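Local coordinates for CENP-V/GFA domain-containing protein (Rhodobacter sphaeroides 2.4.1, PDB 3FAC) that is of unknown function but belongs to the Gfa family, so it probably binds zinc and may act as a carbon-sulfur lyase, at residues A[34-39]-A[89-94]; A[7-12]-A[68-73]; A[60-65]-A[80-85]; A[13-18]-A[43-48]; A[20-25]-A[38-43]. All blocks are in the same frame, centred on the assembly; numbering follows the deposited sequence.

Interaction 1 of 5, residues A[34-39]-A[89-94]; sequences RGAIAA and GVNVAI
Packing is tightest where Val92 closes on the carbonyl of Ile37. Val92 N donates to Ile37 O at 3.1 Å, straight at the hydrogen (171°) and nearly along the C=O axis. The valine branches straddle the same oxygen: CG1, anti to the carbonyl carbon, is 3.1 Å from Ile37 O, and CG2, in the crowded position between backbone N and carbonyl carbon, is 3.8 Å from Ile37 CB as the two side chains cross obliquely. Further along, Val90 N donates to Ala39 O at 3.1 Å in the carbonyl plane, whereas the return bond from Ala39 N to Val90 O is weak. Across the contact the Asn91 side is looser, facing the more open Ala36: its amide touches just the methyl there, ND2 to CB 3.6 Å, although other partners hold it well. ND2 is bonded to the carbonyl of Tyr76. Asn91 OD1 accepts from Ala93 N at 3.1 Å, on a lone pair, and from a water 2.8 Å away that also accepts from Ile37 N. An alanine here would lose OD1 and ND2, and with them the bonds to Ala93 N, the water and Tyr76 O; the bend after Asn91 would probably be less well fixed. It is the loosely bonded antiparallel pairing of the outermost strand 38-42 with 87-91, followed by an Asx turn at Asn91.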
# COMPACT_ATOMS: atom_id res chain seq x y z
N ARG A 34 -7.15 6.29 -6.04
CA ARG A 34 -5.80 6.18 -5.48
C ARG A 34 -4.84 6.17 -6.67
O ARG A 34 -3.95 7.01 -6.78
CB ARG A 34 -5.63 4.85 -4.73
CG ARG A 34 -5.74 4.88 -3.22
CD ARG A 34 -5.67 3.43 -2.76
NE ARG A 34 -5.72 3.24 -1.31
CZ ARG A 34 -5.95 2.06 -0.74
NH1 ARG A 34 -6.13 0.99 -1.50
NH2 ARG A 34 -5.98 1.95 0.59
N GLY A 35 -5.05 5.20 -7.56
CA GLY A 35 -4.23 5.07 -8.76
C GLY A 35 -2.96 4.24 -8.60
O GLY A 35 -2.25 4.01 -9.58
N ALA A 36 -2.69 3.78 -7.39
CA ALA A 36 -1.49 3.00 -7.12
C ALA A 36 -1.56 1.53 -7.53
O ALA A 36 -2.64 0.98 -7.73
CB ALA A 36 -1.13 3.11 -5.65
N ILE A 37 -0.39 0.92 -7.64
CA ILE A 37 -0.26 -0.50 -7.98
C ILE A 37 0.11 -1.18 -6.67
O ILE A 37 1.10 -0.82 -6.04
CB ILE A 37 0.86 -0.73 -9.02
CG1 ILE A 37 0.47 -0.11 -10.36
CG2 ILE A 37 1.13 -2.21 -9.18
CD1 ILE A 37 1.52 -0.24 -11.45
N ALA A 38 -0.68 -2.17 -6.25
CA ALA A 38 -0.41 -2.85 -5.00
C ALA A 38 0.13 -4.28 -5.14
O ALA A 38 0.08 -4.88 -6.21
CB ALA A 38 -1.67 -2.86 -4.14
N ALA A 39 0.65 -4.78 -4.03
CA ALA A 39 1.20 -6.13 -3.92
C ALA A 39 0.86 -6.61 -2.51
O ALA A 39 0.89 -5.82 -1.57
CB ALA A 39 2.71 -6.11 -4.12
N GLY A 89 -2.18 -4.33 1.49
CA GLY A 89 -1.97 -3.95 0.11
C GLY A 89 -0.94 -2.85 0.20
O GLY A 89 -1.19 -1.83 0.84
N VAL A 90 0.22 -3.04 -0.41
CA VAL A 90 1.28 -2.05 -0.34
C VAL A 90 1.50 -1.29 -1.65
O VAL A 90 1.41 -1.87 -2.73
CB VAL A 90 2.63 -2.69 0.07
CG1 VAL A 90 3.71 -1.62 0.20
CG2 VAL A 90 2.47 -3.43 1.38
N ASN A 91 1.80 -0.00 -1.52
CA ASN A 91 2.06 0.85 -2.67
C ASN A 91 3.48 0.50 -3.17
O ASN A 91 4.47 0.85 -2.53
CB ASN A 91 2.02 2.32 -2.23
CG ASN A 91 1.96 3.29 -3.40
OD1 ASN A 91 2.57 3.07 -4.44
ND2 ASN A 91 1.22 4.38 -3.22
N VAL A 92 3.56 -0.19 -4.31
CA VAL A 92 4.85 -0.58 -4.87
C VAL A 92 5.80 0.60 -5.09
O VAL A 92 7.02 0.46 -4.97
CB VAL A 92 4.69 -1.33 -6.24
CG1 VAL A 92 3.73 -2.51 -6.08
CG2 VAL A 92 4.20 -0.37 -7.31
N ALA A 93 5.24 1.76 -5.41
CA ALA A 93 6.05 2.94 -5.67
C ALA A 93 6.79 3.48 -4.45
O ALA A 93 7.72 4.27 -4.59
CB ALA A 93 5.19 4.03 -6.28
N ILE A 94 6.38 3.09 -3.25
CA ILE A 94 7.08 3.57 -2.07
C ILE A 94 8.26 2.66 -1.73
O ILE A 94 9.17 3.04 -0.98
CB ILE A 94 6.15 3.69 -0.82
CG1 ILE A 94 5.73 2.30 -0.33
CG2 ILE A 94 4.93 4.52 -1.15
CD1 ILE A 94 5.09 2.32 1.05
O HOH W 1 2.01 2.49 -7.11

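Interaction 2 of 5, residues A[7-12]-A[68-73]; sequences CGAVEI and WFCRTC
Two cysteine turns, a C-x-C pair ending at Cys7 and the C-x-x-C pair of Cys70 and Cys73, meet sulfur to sulfur in a cluster consistent with the zinc-binding cysteine set of the Gfa family. Cys7 SG, placed by chi1 of 38° in the crowded position, points into the cluster. It is joined to Cys5 in a disulfide and lies 2.6 Å from Cys73 SG, neither a normal disulfide length nor a comfortable non-bonded distance. Cys7 is also known to pair with Cys73 in this protein, but one sulfur cannot bond to both, so the links would be alternatives. Cys70 SG, anti to its backbone N, is also placed against Cys7 SG, too close for its position to be certain. Val10 CG2 packs 3.9 Å from Cys70 SG, and the methyl of Ala9 stands slightly farther off. The backbone N-H groups of Thr72 and Cys73 turn to Cys70 SG in weak hydrogen bonds, as in zinc knuckles, though no metal is modelled. Gly8 follows with positive phi, where a side chain would strike the carbonyl O of Cys7; its own carbonyl bonds Arg50. The hydroxyl of Thr72 bonds Asn54, leaving CG2 facing Cys7 CB at 4.0 Å.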
# COMPACT_ATOMS: atom_id res chain seq x y z
N CYS A 7 7.22 12.63 1.73
CA CYS A 7 7.66 13.51 2.82
C CYS A 7 8.81 12.84 3.57
O CYS A 7 9.68 13.51 4.13
CB CYS A 7 6.51 13.78 3.80
SG CYS A 7 5.39 12.35 4.12
N GLY A 8 8.79 11.51 3.58
CA GLY A 8 9.82 10.76 4.28
C GLY A 8 9.44 10.58 5.74
O GLY A 8 10.18 9.98 6.52
N ALA A 9 8.27 11.09 6.10
CA ALA A 9 7.77 11.00 7.47
C ALA A 9 7.44 9.56 7.86
O ALA A 9 7.62 9.16 9.01
CB ALA A 9 6.51 11.87 7.62
N VAL A 10 6.97 8.77 6.89
CA VAL A 10 6.60 7.39 7.17
C VAL A 10 7.55 6.36 6.56
O VAL A 10 7.95 6.48 5.40
CB VAL A 10 5.18 7.10 6.65
CG1 VAL A 10 4.66 5.82 7.24
CG2 VAL A 10 4.25 8.26 6.97
N GLU A 11 7.91 5.35 7.34
CA GLU A 11 8.77 4.28 6.86
C GLU A 11 8.27 2.93 7.34
O GLU A 11 8.09 2.72 8.54
CB GLU A 11 10.22 4.45 7.31
CG GLU A 11 11.11 3.33 6.77
CD GLU A 11 12.58 3.49 7.11
OE1 GLU A 11 13.14 4.57 6.86
OE2 GLU A 11 13.18 2.51 7.62
N ILE A 12 8.06 2.02 6.40
CA ILE A 12 7.61 0.68 6.76
C ILE A 12 8.70 -0.33 6.46
O ILE A 12 9.71 -0.02 5.82
CB ILE A 12 6.33 0.30 5.98
CG1 ILE A 12 6.59 0.35 4.48
CG2 ILE A 12 5.19 1.23 6.36
CD1 ILE A 12 5.44 -0.18 3.64
N TRP A 68 -4.41 3.55 4.81
CA TRP A 68 -3.57 4.55 5.48
C TRP A 68 -2.84 5.40 4.46
O TRP A 68 -2.48 4.93 3.38
CB TRP A 68 -2.53 3.89 6.39
CG TRP A 68 -3.07 2.79 7.24
CD1 TRP A 68 -3.25 1.49 6.88
CD2 TRP A 68 -3.52 2.90 8.60
NE1 TRP A 68 -3.78 0.78 7.93
CE2 TRP A 68 -3.96 1.62 8.99
CE3 TRP A 68 -3.60 3.96 9.51
CZ2 TRP A 68 -4.48 1.37 10.27
CZ3 TRP A 68 -4.11 3.70 10.79
CH2 TRP A 68 -4.54 2.42 11.15
N PHE A 69 -2.62 6.67 4.81
CA PHE A 69 -1.89 7.58 3.93
C PHE A 69 -1.23 8.66 4.78
O PHE A 69 -1.76 9.07 5.81
CB PHE A 69 -2.84 8.19 2.89
CG PHE A 69 -3.80 9.21 3.43
CD1 PHE A 69 -3.39 10.52 3.68
CD2 PHE A 69 -5.13 8.87 3.67
CE1 PHE A 69 -4.28 11.47 4.16
CE2 PHE A 69 -6.03 9.82 4.15
CZ PHE A 69 -5.61 11.12 4.39
N CYS A 70 -0.06 9.10 4.34
CA CYS A 70 0.70 10.13 5.04
C CYS A 70 -0.04 11.46 5.04
O CYS A 70 -0.40 11.97 3.99
CB CYS A 70 2.07 10.28 4.38
SG CYS A 70 3.12 11.52 5.14
N ARG A 71 -0.26 12.04 6.22
CA ARG A 71 -0.98 13.31 6.34
C ARG A 71 -0.24 14.50 5.73
O ARG A 71 -0.85 15.52 5.43
CB ARG A 71 -1.30 13.61 7.81
CG ARG A 71 -0.08 13.91 8.65
CD ARG A 71 -0.36 13.82 10.15
NE ARG A 71 -1.28 14.85 10.62
CZ ARG A 71 -0.99 16.15 10.69
NH1 ARG A 71 0.20 16.60 10.33
NH2 ARG A 71 -1.91 17.01 11.13
N THR A 72 1.07 14.36 5.55
CA THR A 72 1.87 15.45 5.01
C THR A 72 1.96 15.46 3.49
O THR A 72 1.59 16.45 2.85
CB THR A 72 3.30 15.42 5.59
OG1 THR A 72 3.23 15.44 7.02
CG2 THR A 72 4.09 16.64 5.14
N CYS A 73 2.45 14.37 2.91
CA CYS A 73 2.59 14.29 1.46
C CYS A 73 1.38 13.64 0.78
O CYS A 73 1.27 13.62 -0.45
CB CYS A 73 3.89 13.56 1.10
SG CYS A 73 4.12 11.96 1.91

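Interaction 3 of 5, residues A[60-65]-A[80-85]; sequences FGTRTA and QRRSNP
Polar contact centres on the hydroxyl of Thr62. Arg82 NE reaches Thr62 OG1 at 2.9 Å in a weak hydrogen bond, bent to 123° at the hydrogen, with the oxygen at the edge of the guanidinium and in its plane. The same OG1 shares a hydrogen bond of 2.7 Å with Thr64 OG1, which would help to fix the rotation of both hydroxyls. Apolar contact follows the arginine chain, extended from CG to NE, which both threonines cross at about a right angle. Thr64 CB lies 3.6 Å from Arg82 CG, and at the root of the chain the methyl CB of Ala65 presses on Arg82 CB at 3.4 Å. Thr62 CG2 flanks NE at the far end. The backbone adds one CA-H...O contact, Ala65 CA to Gln80 O at 3.1 Å, next to the backbone bonding of Gln80 with Lys66. Thr62 is presented by a type II' turn from Phe60 to Arg63, with Gly61 at positive phi and Arg63 N bonded to Phe60 O. These are two neighbouring connections of an antiparallel sheet: residues 60-65 lead into strand 66-70, residues 80-85 follow its partner strand 76-80, and the loops lie side by side on the surface at one end of the sheet.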
# COMPACT_ATOMS: atom_id res chain seq x y z
N PHE A 60 -14.52 3.09 4.90
CA PHE A 60 -15.78 3.39 4.23
C PHE A 60 -16.56 2.13 3.88
O PHE A 60 -16.05 1.02 4.03
CB PHE A 60 -15.52 4.23 2.97
CG PHE A 60 -14.87 3.47 1.85
CD1 PHE A 60 -15.63 2.74 0.94
CD2 PHE A 60 -13.49 3.49 1.69
CE1 PHE A 60 -15.03 2.05 -0.11
CE2 PHE A 60 -12.88 2.80 0.65
CZ PHE A 60 -13.65 2.08 -0.25
N GLY A 61 -17.80 2.30 3.44
CA GLY A 61 -18.63 1.16 3.08
C GLY A 61 -18.79 0.20 4.23
O GLY A 61 -19.45 0.51 5.23
N THR A 62 -18.18 -0.98 4.11
CA THR A 62 -18.25 -1.98 5.16
C THR A 62 -17.30 -1.62 6.29
O THR A 62 -17.34 -2.22 7.36
CB THR A 62 -17.85 -3.37 4.63
OG1 THR A 62 -16.50 -3.34 4.16
CG2 THR A 62 -18.78 -3.80 3.50
N ARG A 63 -16.44 -0.63 6.05
CA ARG A 63 -15.46 -0.19 7.05
C ARG A 63 -14.59 -1.38 7.45
O ARG A 63 -14.02 -1.41 8.54
CB ARG A 63 -16.16 0.38 8.28
CG ARG A 63 -16.95 1.65 8.01
CD ARG A 63 -17.66 2.15 9.26
NE ARG A 63 -16.76 2.77 10.24
CZ ARG A 63 -16.22 3.98 10.10
NH1 ARG A 63 -16.47 4.71 9.02
NH2 ARG A 63 -15.44 4.47 11.06
N THR A 64 -14.49 -2.34 6.54
CA THR A 64 -13.68 -3.54 6.76
C THR A 64 -12.24 -3.21 6.40
O THR A 64 -11.33 -3.35 7.23
CB THR A 64 -14.15 -4.70 5.86
OG1 THR A 64 -15.55 -4.96 6.08
CG2 THR A 64 -13.35 -5.96 6.16
N ALA A 65 -12.04 -2.77 5.17
CA ALA A 65 -10.72 -2.42 4.68
C ALA A 65 -10.19 -1.20 5.42
O ALA A 65 -10.94 -0.27 5.74
CB ALA A 65 -10.78 -2.14 3.18
N GLN A 80 -5.24 -2.53 4.76
CA GLN A 80 -5.64 -3.88 5.13
C GLN A 80 -6.83 -4.27 4.25
O GLN A 80 -7.96 -3.87 4.52
CB GLN A 80 -6.04 -3.93 6.60
CG GLN A 80 -6.48 -5.31 7.07
CD GLN A 80 -6.88 -5.33 8.54
OE1 GLN A 80 -6.06 -5.03 9.42
NE2 GLN A 80 -8.13 -5.67 8.80
N ARG A 81 -6.55 -5.06 3.22
CA ARG A 81 -7.57 -5.52 2.28
C ARG A 81 -8.89 -5.85 2.95
O ARG A 81 -8.94 -6.22 4.13
CB ARG A 81 -7.07 -6.76 1.53
CG ARG A 81 -5.89 -6.52 0.62
CD ARG A 81 -5.59 -7.75 -0.22
NE ARG A 81 -4.48 -7.54 -1.14
CZ ARG A 81 -4.46 -6.61 -2.10
NH1 ARG A 81 -5.49 -5.80 -2.27
NH2 ARG A 81 -3.40 -6.50 -2.89
N ARG A 82 -9.98 -5.72 2.19
CA ARG A 82 -11.31 -6.00 2.71
C ARG A 82 -11.76 -7.41 2.34
O ARG A 82 -12.72 -7.94 2.90
CB ARG A 82 -12.32 -4.98 2.18
CG ARG A 82 -13.77 -5.41 2.31
CD ARG A 82 -14.77 -4.33 1.92
NE ARG A 82 -16.12 -4.87 1.74
CZ ARG A 82 -16.54 -5.47 0.64
NH1 ARG A 82 -15.72 -5.61 -0.40
NH2 ARG A 82 -17.77 -5.94 0.56
N SER A 83 -11.06 -8.02 1.38
CA SER A 83 -11.28 -9.42 1.04
C SER A 83 -10.54 -10.35 2.00
O SER A 83 -11.05 -11.41 2.35
CB SER A 83 -10.85 -9.69 -0.40
OG SER A 83 -9.44 -9.73 -0.51
N ASN A 84 -9.35 -9.94 2.41
CA ASN A 84 -8.54 -10.73 3.33
C ASN A 84 -7.98 -9.89 4.47
O ASN A 84 -7.00 -9.18 4.31
CB ASN A 84 -7.40 -11.42 2.58
CG ASN A 84 -6.89 -12.66 3.30
OD1 ASN A 84 -6.92 -12.73 4.53
ND2 ASN A 84 -6.43 -13.64 2.54
N PRO A 85 -8.62 -9.99 5.63
CA PRO A 85 -8.16 -9.27 6.83
C PRO A 85 -6.77 -9.68 7.33
O PRO A 85 -6.25 -9.09 8.28
CB PRO A 85 -9.25 -9.58 7.85
CG PRO A 85 -10.48 -9.65 6.99
CD PRO A 85 -10.00 -10.48 5.83

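Interaction 4 of 5, residues A[13-18]-A[43-48]; sequences EVELLN and LSDLRV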
# COMPACT_ATOMS: atom_id res chain seq x y z
N GLU A 13 8.50 -1.55 6.95
CA GLU A 13 9.43 -2.66 6.76
C GLU A 13 8.51 -3.81 6.38
O GLU A 13 7.87 -4.40 7.24
CB GLU A 13 10.16 -2.96 8.07
CG GLU A 13 11.59 -3.45 7.92
CD GLU A 13 11.68 -4.89 7.45
OE1 GLU A 13 11.13 -5.21 6.38
OE2 GLU A 13 12.31 -5.70 8.17
N VAL A 14 8.45 -4.14 5.09
CA VAL A 14 7.55 -5.20 4.64
C VAL A 14 8.15 -6.29 3.76
O VAL A 14 9.05 -6.04 2.95
CB VAL A 14 6.32 -4.60 3.92
CG1 VAL A 14 6.76 -3.83 2.69
CG2 VAL A 14 5.35 -5.70 3.54
N GLU A 15 7.64 -7.51 3.92
CA GLU A 15 8.06 -8.66 3.14
C GLU A 15 6.88 -9.03 2.25
O GLU A 15 5.81 -9.37 2.76
CB GLU A 15 8.41 -9.84 4.05
CG GLU A 15 9.56 -9.59 5.01
CD GLU A 15 10.87 -9.29 4.30
OE1 GLU A 15 11.23 -10.07 3.39
OE2 GLU A 15 11.53 -8.29 4.65
N LEU A 16 7.08 -8.97 0.94
CA LEU A 16 6.01 -9.30 0.00
C LEU A 16 5.72 -10.79 -0.04
O LEU A 16 6.63 -11.61 -0.08
CB LEU A 16 6.37 -8.82 -1.41
CG LEU A 16 6.69 -7.33 -1.56
CD1 LEU A 16 7.04 -7.05 -3.01
CD2 LEU A 16 5.50 -6.49 -1.11
N LEU A 17 4.43 -11.13 -0.04
CA LEU A 17 4.01 -12.52 -0.09
C LEU A 17 4.55 -13.23 -1.32
O LEU A 17 5.27 -14.22 -1.20
CB LEU A 17 2.49 -12.61 -0.08
CG LEU A 17 1.92 -14.02 -0.28
CD1 LEU A 17 2.37 -14.93 0.86
CD2 LEU A 17 0.40 -13.95 -0.34
N ASN A 18 4.19 -12.73 -2.49
CA ASN A 18 4.63 -13.35 -3.74
C ASN A 18 5.22 -12.32 -4.69
O ASN A 18 4.77 -12.17 -5.82
CB ASN A 18 3.46 -14.07 -4.41
CG ASN A 18 3.89 -14.99 -5.53
OD1 ASN A 18 4.71 -15.89 -5.32
ND2 ASN A 18 3.35 -14.77 -6.72
N LEU A 43 -0.02 -10.14 7.36
CA LEU A 43 -0.08 -9.20 8.48
C LEU A 43 1.21 -9.19 9.28
O LEU A 43 1.69 -8.13 9.68
CB LEU A 43 -1.23 -9.56 9.42
CG LEU A 43 -2.68 -9.27 9.02
CD1 LEU A 43 -3.60 -9.69 10.16
CD2 LEU A 43 -2.84 -7.79 8.72
N SER A 44 1.76 -10.38 9.50
CA SER A 44 2.99 -10.51 10.27
C SER A 44 4.25 -10.20 9.45
O SER A 44 5.37 -10.43 9.91
CB SER A 44 3.09 -11.92 10.86
OG SER A 44 2.83 -12.91 9.88
N ASP A 45 4.07 -9.69 8.23
CA ASP A 45 5.21 -9.34 7.39
C ASP A 45 5.37 -7.83 7.22
O ASP A 45 6.31 -7.38 6.56
CB ASP A 45 5.09 -10.00 6.02
CG ASP A 45 5.31 -11.51 6.07
OD1 ASP A 45 6.29 -11.95 6.70
OD2 ASP A 45 4.50 -12.25 5.47
N LEU A 46 4.47 -7.05 7.80
CA LEU A 46 4.54 -5.60 7.68
C LEU A 46 4.71 -4.92 9.04
O LEU A 46 3.97 -5.18 9.98
CB LEU A 46 3.29 -5.06 6.96
CG LEU A 46 3.25 -3.59 6.54
CD1 LEU A 46 2.24 -3.41 5.42
CD2 LEU A 46 2.89 -2.70 7.73
N ARG A 47 5.70 -4.03 9.12
CA ARG A 47 6.00 -3.32 10.35
C ARG A 47 6.25 -1.83 10.08
O ARG A 47 7.10 -1.47 9.26
CB ARG A 47 7.23 -3.95 11.01
CG ARG A 47 7.49 -3.47 12.42
CD ARG A 47 8.70 -4.17 13.07
NE ARG A 47 9.98 -3.57 12.70
CZ ARG A 47 10.74 -3.97 11.68
NH1 ARG A 47 10.35 -4.97 10.90
NH2 ARG A 47 11.90 -3.36 11.45
N VAL A 48 5.51 -0.97 10.77
CA VAL A 48 5.66 0.47 10.63
C VAL A 48 6.89 0.92 11.42
O VAL A 48 6.88 0.95 12.64
CB VAL A 48 4.41 1.21 11.15
CG1 VAL A 48 4.64 2.72 11.13
CG2 VAL A 48 3.21 0.85 10.30
O HOH W 2 8.78 -7.05 7.58
O HOH W 3 4.33 -11.30 3.22
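Strands 11-14 and 46-50 run antiparallel here, in a small three-stranded sheet. On one face Glu13 and Arg47 lie side by side, pointing the same way. Glu13 bends at chi2 (-75°) and Arg47 at chi3 (83°), so the guanidinium folds back with Glu13 CB over one of its faces, while Glu13 OE2 reaches its edge in plane. The resulting salt bridge, OE2 to NH1, is weak at 3.4 Å, and the carboxylate stands almost upright to the guanidinium, 87° between planes. An alanine in place of Glu13 would keep CB but lose CG and the carboxylate, and the arginine would probably be less firmly held in its folded position. Beneath the pair, Glu13 N donates to Arg47 O at 2.7 Å in the carbonyl plane, and Arg47 N returns a bond of 2.9 Å to Glu13 O from above that plane. On the other face Val14 and Leu46 cross obliquely, CG2 of the valine 4.0 Å from CB of the leucine, both turned to the second sheet, where Ala41 and Tyr88 receive them. Beyond the strands Glu15 N donates to Asp45 O at 3.0 Å, and the two side chains touch CB to CB. A water closes this end, donating to both Glu15 O and Asp45 OD2, the latter at 2.4 Å, short for such a bond at this resolution.

Interaction 5 of 5, residues A[20-25]-A[38-43]; sequences FADARR and AATARL
Flat groups play little part. Phe20 CD1 stays 5.0 Å from Ala39 CB, the nearest approach of its ring to residues 38-43, and the guanidinium of Arg24 leads away from them, so no aromatic or guanidinium face is stacked across the contact. The carboxylate of Asp22 approaches with one oxygen: OD1 lies 4.1 Å from Thr40 N and slightly farther from Thr40 OG1, too far for a hydrogen bond to either. Its position follows from chi1 of 53°, which puts CG in the crowded position between backbone N and carbonyl carbon and brings the acid nearer the strand. The closest meeting is at the carbonyl oxygen of Ala38. Ala23 CA offers it a CA-H...O contact of 3.1 Å, with 143° at the hydrogen, and the methyl of Ala23 adds CB at 3.5 Å from the same oxygen. Arg24 N also points to Ala38 O, but at 3.4 Å and 128° this hydrogen bond is weak. Ahead of these residues a type I turn from Phe20 to Ala23, closed by Ala23 N on Phe20 O at 3.0 Å, brings the loop round to the strand. Thr40 is bonded through its backbone to Leu17. The single bridge of Arg24 with Ala38 is loose, so the loop does not add a regular strand. Chemically the join is light: one carbonyl serves a C-H donor and a weak N-H donor, and the charge of Asp22 could act on the Thr40 peptide at most through space.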
# COMPACT_ATOMS: atom_id res chain seq x y z
N PHE A 20 6.30 -9.22 -6.91
CA PHE A 20 5.51 -8.30 -7.71
C PHE A 20 4.72 -9.06 -8.77
O PHE A 20 3.94 -8.47 -9.51
CB PHE A 20 6.44 -7.30 -8.40
CG PHE A 20 7.35 -6.58 -7.45
CD1 PHE A 20 6.89 -5.47 -6.74
CD2 PHE A 20 8.64 -7.02 -7.24
CE1 PHE A 20 7.72 -4.82 -5.83
CE2 PHE A 20 9.48 -6.38 -6.34
CZ PHE A 20 9.02 -5.28 -5.63
N ALA A 21 4.93 -10.37 -8.81
CA ALA A 21 4.26 -11.23 -9.77
C ALA A 21 2.77 -10.97 -9.89
O ALA A 21 2.20 -11.11 -10.98
CB ALA A 21 4.50 -12.69 -9.40
N ASP A 22 2.13 -10.57 -8.79
CA ASP A 22 0.69 -10.33 -8.82
C ASP A 22 0.26 -8.89 -8.54
O ASP A 22 -0.82 -8.66 -7.99
CB ASP A 22 -0.01 -11.26 -7.83
CG ASP A 22 0.58 -11.20 -6.44
OD1 ASP A 22 0.63 -10.09 -5.85
OD2 ASP A 22 1.01 -12.26 -5.93
N ALA A 23 1.09 -7.92 -8.92
CA ALA A 23 0.76 -6.52 -8.72
C ALA A 23 -0.40 -6.13 -9.63
O ALA A 23 -0.25 -6.07 -10.85
CB ALA A 23 1.97 -5.65 -9.02
N ARG A 24 -1.56 -5.88 -9.03
CA ARG A 24 -2.76 -5.53 -9.79
C ARG A 24 -3.19 -4.08 -9.56
O ARG A 24 -2.38 -3.24 -9.16
CB ARG A 24 -3.91 -6.48 -9.42
CG ARG A 24 -3.54 -7.95 -9.53
CD ARG A 24 -4.71 -8.86 -9.17
NE ARG A 24 -5.80 -8.75 -10.13
CZ ARG A 24 -6.93 -9.45 -10.07
NH1 ARG A 24 -7.12 -10.32 -9.08
NH2 ARG A 24 -7.87 -9.29 -10.99
N ARG A 25 -4.46 -3.79 -9.81
CA ARG A 25 -5.00 -2.44 -9.65
C ARG A 25 -6.52 -2.43 -9.48
O ARG A 25 -7.25 -2.47 -10.46
CB ARG A 25 -4.62 -1.60 -10.88
CG ARG A 25 -3.61 -0.50 -10.62
CD ARG A 25 -2.99 -0.05 -11.93
NE ARG A 25 -2.22 1.19 -11.80
CZ ARG A 25 -1.22 1.54 -12.60
NH1 ARG A 25 -0.87 0.75 -13.61
NH2 ARG A 25 -0.58 2.68 -12.41
N ALA A 38 -0.68 -2.17 -6.25
CA ALA A 38 -0.41 -2.85 -5.00
C ALA A 38 0.13 -4.28 -5.14
O ALA A 38 0.08 -4.88 -6.21
CB ALA A 38 -1.67 -2.86 -4.14
N ALA A 39 0.65 -4.78 -4.03
CA ALA A 39 1.20 -6.13 -3.92
C ALA A 39 0.86 -6.61 -2.51
O ALA A 39 0.89 -5.82 -1.57
CB ALA A 39 2.71 -6.11 -4.12
N THR A 40 0.54 -7.89 -2.37
CA THR A 40 0.15 -8.44 -1.07
C THR A 40 1.28 -8.63 -0.06
O THR A 40 2.45 -8.63 -0.41
CB THR A 40 -0.59 -9.79 -1.26
OG1 THR A 40 -1.72 -9.60 -2.11
CG2 THR A 40 -1.07 -10.33 0.08
N ALA A 41 0.90 -8.80 1.21
CA ALA A 41 1.84 -9.02 2.31
C ALA A 41 1.10 -9.50 3.56
O ALA A 41 0.12 -8.88 3.99
CB ALA A 41 2.60 -7.74 2.61
N ARG A 42 1.56 -10.60 4.15
CA ARG A 42 0.93 -11.14 5.35
C ARG A 42 0.97 -10.10 6.47
O ARG A 42 1.89 -9.28 6.52
CB ARG A 42 1.67 -12.40 5.82
CG ARG A 42 1.76 -13.52 4.80
CD ARG A 42 2.64 -14.65 5.33
NE ARG A 42 2.83 -15.72 4.35
CZ ARG A 42 1.87 -16.56 3.96
NH1 ARG A 42 0.65 -16.45 4.46
NH2 ARG A 42 2.14 -17.50 3.06
N LEU A 43 -0.02 -10.14 7.36
CA LEU A 43 -0.08 -9.20 8.48
C LEU A 43 1.21 -9.19 9.28
O LEU A 43 1.69 -8.13 9.68
CB LEU A 43 -1.23 -9.56 9.42
CG LEU A 43 -2.68 -9.27 9.02
CD1 LEU A 43 -3.60 -9.69 10.16
CD2 LEU A 43 -2.84 -7.79 8.72

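Overall arrangement
Interactions 1 and 5 share Ala38 and Ala39, with centres 8 Å apart: 87-91 borders strand 38-42, and loop 20-25 runs past its start. Interaction 4, about 11 Å from interaction 5 between centres, belongs to the three-stranded sheet and packs on the five-stranded one, Leu46 CD1 meeting Val90 CG2 at 4.0 Å. Ile12 makes a similar join, its CD1 lying 3.6 Å from Ile94 CD1 and so linking the strand of interaction 2 to interaction 1. The cysteine cluster of interaction 2, probably a zinc site in the family, lies across the chain's centre from interaction 5, about 20 Å between centres. Interaction 3 reaches interaction 4 where Pro85 touches Leu43.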